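Local coordinates for DUF2442 domain-containing protein (Rhodospirillum rubrum ATCC 11170, PDB 3K8R), which is of unknown function but belongs to the DUF2442 family and pairs with a second copy of itself in the crystal, at the interface of chains A and B. Coordinates in Å, arbitrary orientation; residue numbers count along the deposited sequence, not the author numbering. Chains: chain A/B, Uncharacterized protein.

The interface of chains A and B. Residues chain A 48-51, 94; chain B 25, 47-49, 94.
A:Ala50 and B:Thr48 pair through their backbones where strand 48-51 of chain A runs antiparallel to strand 48-51 of chain B. The amide N of A:Ala50 donates to the carbonyl O of B:Thr48 at 2.8 Å, and the N of B:Thr48 returns a bond to the O of A:Ala50 at 2.9 Å. The two-fold axis falls at the facing pair A:Phe49 and B:Phe49, so the ladder repeats with the chains exchanged. On one side of the ladder, the methyl CB of A:Ala50 meets CB of B:Thr48 at 4.0 Å.

Apolar packing fills the other side. With CG anti to its backbone N (chi1 176°), the A:Phe49 ring reaches B:Cys47, CE1 lying 3.9 Å from CB, and the same CE1 touches the methyl CE of B:Met94, whose side chain crosses that of A:Phe49 at about a right angle. One ring face is covered within its own chain by CG of A:Met94, 3.6 Å above the centre. Both residues 94 are selenomethionines; A:Met94 bends at chi3 (63°) and brings its CE to CE1 of B:Phe49 at 3.8 Å. SG of B:Cys47 rests against CB of A:Phe51. An alanine in place of A:Phe49 would probably open a gap between A:Met94, B:Cys47 and B:Met94, leaving the selenomethionine chains freer to turn. The patch joins the two chains' sheets edge to edge over a hydrophobic cluster, a plausible dimer contact, although the structure alone does not show that the protein pairs in solution.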
loop_
_atom_site.group_PDB
_atom_site.type_symbol
_atom_site.label_atom_id
_atom_site.label_comp_id
_atom_site.label_asym_id
_atom_site.label_seq_id
_atom_site.Cartn_x
_atom_site.Cartn_y
_atom_site.Cartn_z
ATOM N N THR A 48 -3.000 -3.004 -4.433
ATOM C CA THR A 48 -3.752 -1.820 -4.001
ATOM C C THR A 48 -3.104 -1.166 -2.790
ATOM O O THR A 48 -2.722 -1.853 -1.835
ATOM C CB THR A 48 -5.184 -2.190 -3.596
ATOM O OG1 THR A 48 -5.744 -3.082 -4.557
ATOM C CG2 THR A 48 -6.059 -0.958 -3.488
ATOM N N PHE A 49 -2.986 0.158 -2.827
ATOM C CA PHE A 49 -2.422 0.928 -1.717
ATOM C C PHE A 49 -3.413 2.004 -1.291
ATOM O O PHE A 49 -3.951 2.715 -2.131
ATOM C CB PHE A 49 -1.089 1.558 -2.125
ATOM C CG PHE A 49 -0.478 2.453 -1.073
ATOM C CD1 PHE A 49 0.100 1.911 0.070
ATOM C CD2 PHE A 49 -0.448 3.824 -1.246
ATOM C CE1 PHE A 49 0.670 2.723 1.031
ATOM C CE2 PHE A 49 0.122 4.641 -0.292
ATOM C CZ PHE A 49 0.683 4.084 0.855
ATOM N N ALA A 50 -3.670 2.100 0.011
ATOM C CA ALA A 50 -4.588 3.111 0.540
ATOM C C ALA A 50 -3.863 3.916 1.598
ATOM O O ALA A 50 -3.199 3.333 2.457
ATOM C CB ALA A 50 -5.832 2.460 1.136
ATOM N N PHE A 51 -3.971 5.243 1.528
ATOM C CA PHE A 51 -3.375 6.123 2.540
ATOM C C PHE A 51 -4.365 7.213 2.911
ATOM O O PHE A 51 -5.133 7.665 2.054
ATOM C CB PHE A 51 -2.094 6.757 2.032
ATOM C CG PHE A 51 -2.296 7.721 0.892
ATOM C CD1 PHE A 51 -2.408 7.265 -0.414
ATOM C CD2 PHE A 51 -2.348 9.093 1.121
ATOM C CE1 PHE A 51 -2.589 8.160 -1.482
ATOM C CE2 PHE A 51 -2.527 10.000 0.061
ATOM C CZ PHE A 51 -2.646 9.531 -1.243
HETATM N N MSE A 94 4.373 5.110 -0.106
HETATM C CA MSE A 94 4.449 3.680 0.200
HETATM C C MSE A 94 5.630 3.363 1.125
HETATM O O MSE A 94 5.619 2.357 1.818
HETATM C CB MSE A 94 4.468 2.854 -1.094
HETATM C CG MSE A 94 3.185 3.071 -1.914
HETATM SE SE MSE A 94 2.916 1.894 -3.428
HETATM C CE MSE A 94 2.795 0.185 -2.541
ATOM N N PRO B 25 7.078 1.546 6.924
ATOM C CA PRO B 25 5.732 1.055 7.201
ATOM C C PRO B 25 5.852 -0.348 7.773
ATOM O O PRO B 25 6.701 -1.123 7.327
ATOM C CB PRO B 25 5.091 1.001 5.822
ATOM C CG PRO B 25 6.253 0.807 4.889
ATOM C CD PRO B 25 7.307 1.684 5.475
ATOM N N CYS B 47 -1.940 3.178 6.790
ATOM C CA CYS B 47 -2.072 2.800 5.385
ATOM C C CYS B 47 -2.426 1.334 5.264
ATOM O O CYS B 47 -2.316 0.565 6.240
ATOM C CB CYS B 47 -0.801 3.082 4.616
ATOM S SG CYS B 47 -0.527 4.801 4.510
ATOM N N THR B 48 -2.860 0.965 4.060
ATOM C CA THR B 48 -3.260 -0.395 3.760
ATOM C C THR B 48 -2.616 -0.817 2.444
ATOM O O THR B 48 -2.483 -0.011 1.505
ATOM C CB THR B 48 -4.805 -0.505 3.623
ATOM O OG1 THR B 48 -5.446 0.168 4.717
ATOM C CG2 THR B 48 -5.255 -1.969 3.581
ATOM N N PHE B 49 -2.196 -2.076 2.397
ATOM C CA PHE B 49 -1.617 -2.668 1.202
ATOM C C PHE B 49 -2.325 -3.992 1.007
ATOM O O PHE B 49 -2.545 -4.728 1.965
ATOM C CB PHE B 49 -0.115 -2.880 1.363
ATOM C CG PHE B 49 0.540 -3.511 0.168
ATOM C CD1 PHE B 49 0.809 -2.755 -0.973
ATOM C CD2 PHE B 49 0.902 -4.847 0.185
ATOM C CE1 PHE B 49 1.414 -3.323 -2.085
ATOM C CE2 PHE B 49 1.508 -5.431 -0.925
ATOM C CZ PHE B 49 1.767 -4.660 -2.063
HETATM N N MSE B 94 5.691 -4.507 -1.448
HETATM C CA MSE B 94 5.334 -3.105 -1.749
HETATM C C MSE B 94 6.294 -2.448 -2.741
HETATM O O MSE B 94 5.949 -1.457 -3.367
HETATM C CB MSE B 94 5.225 -2.277 -0.470
HETATM C CG MSE B 94 4.106 -2.778 0.421
HETATM SE SE MSE B 94 3.848 -1.801 2.044
HETATM C CE MSE B 94 3.522 -0.026 1.343
#